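Local atomic coordinates of nucleoside-diphosphate-sugar epimerase (Pseudomonas aeruginosa, PDB entry 2X4G), a protein that probably acts as an NAD(P)-dependent epimerase or dehydrogenase on nucleotide sugars. Residues V14-L19 and G225-L230. Sequence-based numbering, arbitrary orientation.
Sequences VKYAVL and GLLMAL
Tyr16 of strand 15-19 reaches across to Leu227 and Leu230, one turn apart on helix 219-232, and the three buried side chains make the whole contact. Its CB leaves the strand toward the helix. Tyr16 CG, set anti to the carbonyl carbon (chi1 -63°), starts the ring 4.1 Å from Leu230 CD2. From there the two ortho carbons diverge: Tyr16 CD2 comes 3.7 Å from Leu230 CD2, the closest approach between residues 14-19 and 225-230, while Tyr16 CD1 meets Leu227 CD1 at 4.2 Å. Both methyls approach the ring obliquely. Farther out, Tyr16 CE2 is still 4.1 Å from Leu230 CD2, and Val14 CG1 lies 3.2 Å above the plane of the Tyr16 ring, nearer the ring's margin than its centre. The hydroxyl at the tip is hydrogen-bonded to Glu231, the residue next along the helix, which ties the polar end of an otherwise apolar ring to the same helix. Strand 15-19 runs between the parallel strands 39-44 and 80-83 in the Rossmann-type sheet of the epimerase/dehydratase family, and helix 219-232 packs against one side of that sheet; the two segments are joined by van der Waals contact alone, with no hydrogen bond between them. Leu230 and the tyrosine run past one another in opposing senses, whereas Leu227 crosses it at about a right angle. Ile33 of helix 24-35 touches Tyr16 and Leu227, His38 meets the tyrosine edge-to-face, and Leu230 touches Ile82 of strand 80-83.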
ATOM      1  N   VAL A  14     -41.885  -4.871 -22.413  1.00 61.82           N
ATOM      2  CA  VAL A  14     -41.281  -4.625 -21.099  1.00 58.40           C
ATOM      3  C   VAL A  14     -40.004  -3.776 -21.222  1.00 55.77           C
ATOM      4  O   VAL A  14     -39.237  -3.924 -22.158  1.00 54.86           O
ATOM      5  CB  VAL A  14     -41.063  -5.954 -20.344  1.00 57.73           C
ATOM      6  CG1 VAL A  14     -40.399  -5.724 -19.031  1.00 56.86           C
ATOM      7  CG2 VAL A  14     -42.390  -6.626 -20.102  1.00 57.80           C
ATOM      8  N   LYS A  15     -39.796  -2.865 -20.278  1.00 53.62           N
ATOM      9  CA  LYS A  15     -38.664  -1.929 -20.321  1.00 51.61           C
ATOM     10  C   LYS A  15     -37.796  -2.140 -19.074  1.00 49.31           C
ATOM     11  O   LYS A  15     -38.286  -1.986 -17.941  1.00 49.76           O
ATOM     12  CB  LYS A  15     -39.206  -0.497 -20.348  1.00 52.45           C
ATOM     13  CG  LYS A  15     -38.471   0.485 -21.242  1.00 53.06           C
ATOM     14  CD  LYS A  15     -39.123   1.874 -21.166  1.00 54.38           C
ATOM     15  CE  LYS A  15     -39.365   2.469 -22.539  1.00 55.10           C
ATOM     16  NZ  LYS A  15     -39.724   3.915 -22.491  1.00 56.74           N
ATOM     17  N   TYR A  16     -36.536  -2.524 -19.267  1.00 46.18           N
ATOM     18  CA  TYR A  16     -35.607  -2.687 -18.148  1.00 44.26           C
ATOM     19  C   TYR A  16     -34.409  -1.774 -18.327  1.00 43.33           C
ATOM     20  O   TYR A  16     -33.927  -1.602 -19.442  1.00 43.11           O
ATOM     21  CB  TYR A  16     -35.120  -4.131 -18.005  1.00 43.09           C
ATOM     22  CG  TYR A  16     -36.202  -5.157 -17.683  1.00 42.40           C
ATOM     23  CD1 TYR A  16     -36.470  -6.191 -18.556  1.00 40.97           C
ATOM     24  CD2 TYR A  16     -36.932  -5.109 -16.500  1.00 42.18           C
ATOM     25  CE1 TYR A  16     -37.426  -7.134 -18.282  1.00 40.98           C
ATOM     26  CE2 TYR A  16     -37.898  -6.058 -16.221  1.00 41.20           C
ATOM     27  CZ  TYR A  16     -38.131  -7.066 -17.127  1.00 41.15           C
ATOM     28  OH  TYR A  16     -39.072  -8.033 -16.925  1.00 41.67           O
ATOM     29  N   ALA A  17     -33.935  -1.200 -17.220  1.00 42.65           N
ATOM     30  CA  ALA A  17     -32.813  -0.264 -17.230  1.00 42.15           C
ATOM     31  C   ALA A  17     -31.595  -0.878 -16.573  1.00 41.17           C
ATOM     32  O   ALA A  17     -31.728  -1.770 -15.756  1.00 40.57           O
ATOM     33  CB  ALA A  17     -33.188   1.021 -16.504  1.00 42.86           C
ATOM     34  N   VAL A  18     -30.412  -0.378 -16.936  1.00 40.80           N
ATOM     35  CA  VAL A  18     -29.145  -0.801 -16.343  1.00 40.08           C
ATOM     36  C   VAL A  18     -28.310   0.426 -16.011  1.00 40.53           C
ATOM     37  O   VAL A  18     -28.082   1.256 -16.884  1.00 41.09           O
ATOM     38  CB  VAL A  18     -28.311  -1.639 -17.343  1.00 39.67           C
ATOM     39  CG1 VAL A  18     -27.074  -2.209 -16.661  1.00 39.31           C
ATOM     40  CG2 VAL A  18     -29.138  -2.747 -17.953  1.00 38.96           C
ATOM     41  N   LEU A  19     -27.872   0.562 -14.762  1.00 40.69           N
ATOM     42  CA  LEU A  19     -26.847   1.550 -14.405  1.00 40.95           C
ATOM     43  C   LEU A  19     -25.532   0.837 -14.392  1.00 40.58           C
ATOM     44  O   LEU A  19     -25.453  -0.281 -13.886  1.00 40.50           O
ATOM     45  CB  LEU A  19     -27.073   2.136 -13.018  1.00 41.61           C
ATOM     46  CG  LEU A  19     -28.253   3.108 -12.983  1.00 43.26           C
ATOM     47  CD1 LEU A  19     -29.572   2.320 -12.839  1.00 42.99           C
ATOM     48  CD2 LEU A  19     -28.105   4.154 -11.902  1.00 43.08           C
ATOM     49  N   GLY A 225     -28.035 -14.391 -16.013  1.00 37.49           N
ATOM     50  CA  GLY A 225     -28.396 -14.658 -14.639  1.00 37.40           C
ATOM     51  C   GLY A 225     -28.932 -13.439 -13.930  1.00 37.11           C
ATOM     52  O   GLY A 225     -29.856 -13.539 -13.146  1.00 38.39           O
ATOM     53  N   LEU A 226     -28.351 -12.280 -14.192  1.00 36.42           N
ATOM     54  CA  LEU A 226     -28.844 -11.049 -13.590  1.00 36.13           C
ATOM     55  C   LEU A 226     -30.268 -10.771 -14.057  1.00 36.35           C
ATOM     56  O   LEU A 226     -31.157 -10.552 -13.225  1.00 36.03           O
ATOM     57  CB  LEU A 226     -27.927  -9.854 -13.907  1.00 35.78           C
ATOM     58  CG  LEU A 226     -26.515  -9.863 -13.325  1.00 34.28           C
ATOM     59  CD1 LEU A 226     -25.789  -8.608 -13.740  1.00 34.97           C
ATOM     60  CD2 LEU A 226     -26.568  -9.958 -11.844  1.00 33.81           C
ATOM     61  N   LEU A 227     -30.486 -10.792 -15.373  1.00 36.58           N
ATOM     62  CA  LEU A 227     -31.838 -10.592 -15.915  1.00 37.38           C
ATOM     63  C   LEU A 227     -32.810 -11.566 -15.250  1.00 38.64           C
ATOM     64  O   LEU A 227     -33.938 -11.193 -14.906  1.00 39.94           O
ATOM     65  CB  LEU A 227     -31.868 -10.786 -17.435  1.00 37.19           C
ATOM     66  CG  LEU A 227     -33.244 -10.729 -18.136  1.00 36.93           C
ATOM     67  CD1 LEU A 227     -33.815  -9.358 -17.990  1.00 35.36           C
ATOM     68  CD2 LEU A 227     -33.141 -11.097 -19.613  1.00 34.62           C
ATOM     69  N   MET A 228     -32.370 -12.806 -15.061  1.00 38.72           N
ATOM     70  CA  MET A 228     -33.237 -13.826 -14.520  1.00 40.06           C
ATOM     71  C   MET A 228     -33.568 -13.589 -13.053  1.00 40.20           C
ATOM     72  O   MET A 228     -34.674 -13.864 -12.620  1.00 41.12           O
ATOM     73  CB  MET A 228     -32.610 -15.212 -14.691  1.00 40.82           C
ATOM     74  CG  MET A 228     -32.705 -15.786 -16.094  1.00 43.30           C
ATOM     75  SD  MET A 228     -32.168 -17.504 -16.104  1.00 50.06           S
ATOM     76  CE  MET A 228     -31.020 -17.452 -17.479  1.00 48.10           C
ATOM     77  N   ALA A 229     -32.604 -13.118 -12.275  1.00 39.82           N
ATOM     78  CA  ALA A 229     -32.870 -12.767 -10.880  1.00 40.12           C
ATOM     79  C   ALA A 229     -33.871 -11.643 -10.850  1.00 40.07           C
ATOM     80  O   ALA A 229     -34.785 -11.676 -10.049  1.00 40.54           O
ATOM     81  CB  ALA A 229     -31.595 -12.331 -10.169  1.00 39.84           C
ATOM     82  N   LEU A 230     -33.686 -10.663 -11.740  1.00 39.54           N
ATOM     83  CA  LEU A 230     -34.497  -9.448 -11.760  1.00 39.94           C
ATOM     84  C   LEU A 230     -35.938  -9.818 -12.028  1.00 41.54           C
ATOM     85  O   LEU A 230     -36.824  -9.372 -11.304  1.00 42.32           O
ATOM     86  CB  LEU A 230     -33.992  -8.446 -12.809  1.00 39.11           C
ATOM     87  CG  LEU A 230     -34.759  -7.134 -13.040  1.00 38.38           C
ATOM     88  CD1 LEU A 230     -34.557  -6.169 -11.907  1.00 37.20           C
ATOM     89  CD2 LEU A 230     -34.313  -6.476 -14.324  1.00 37.17           C
TER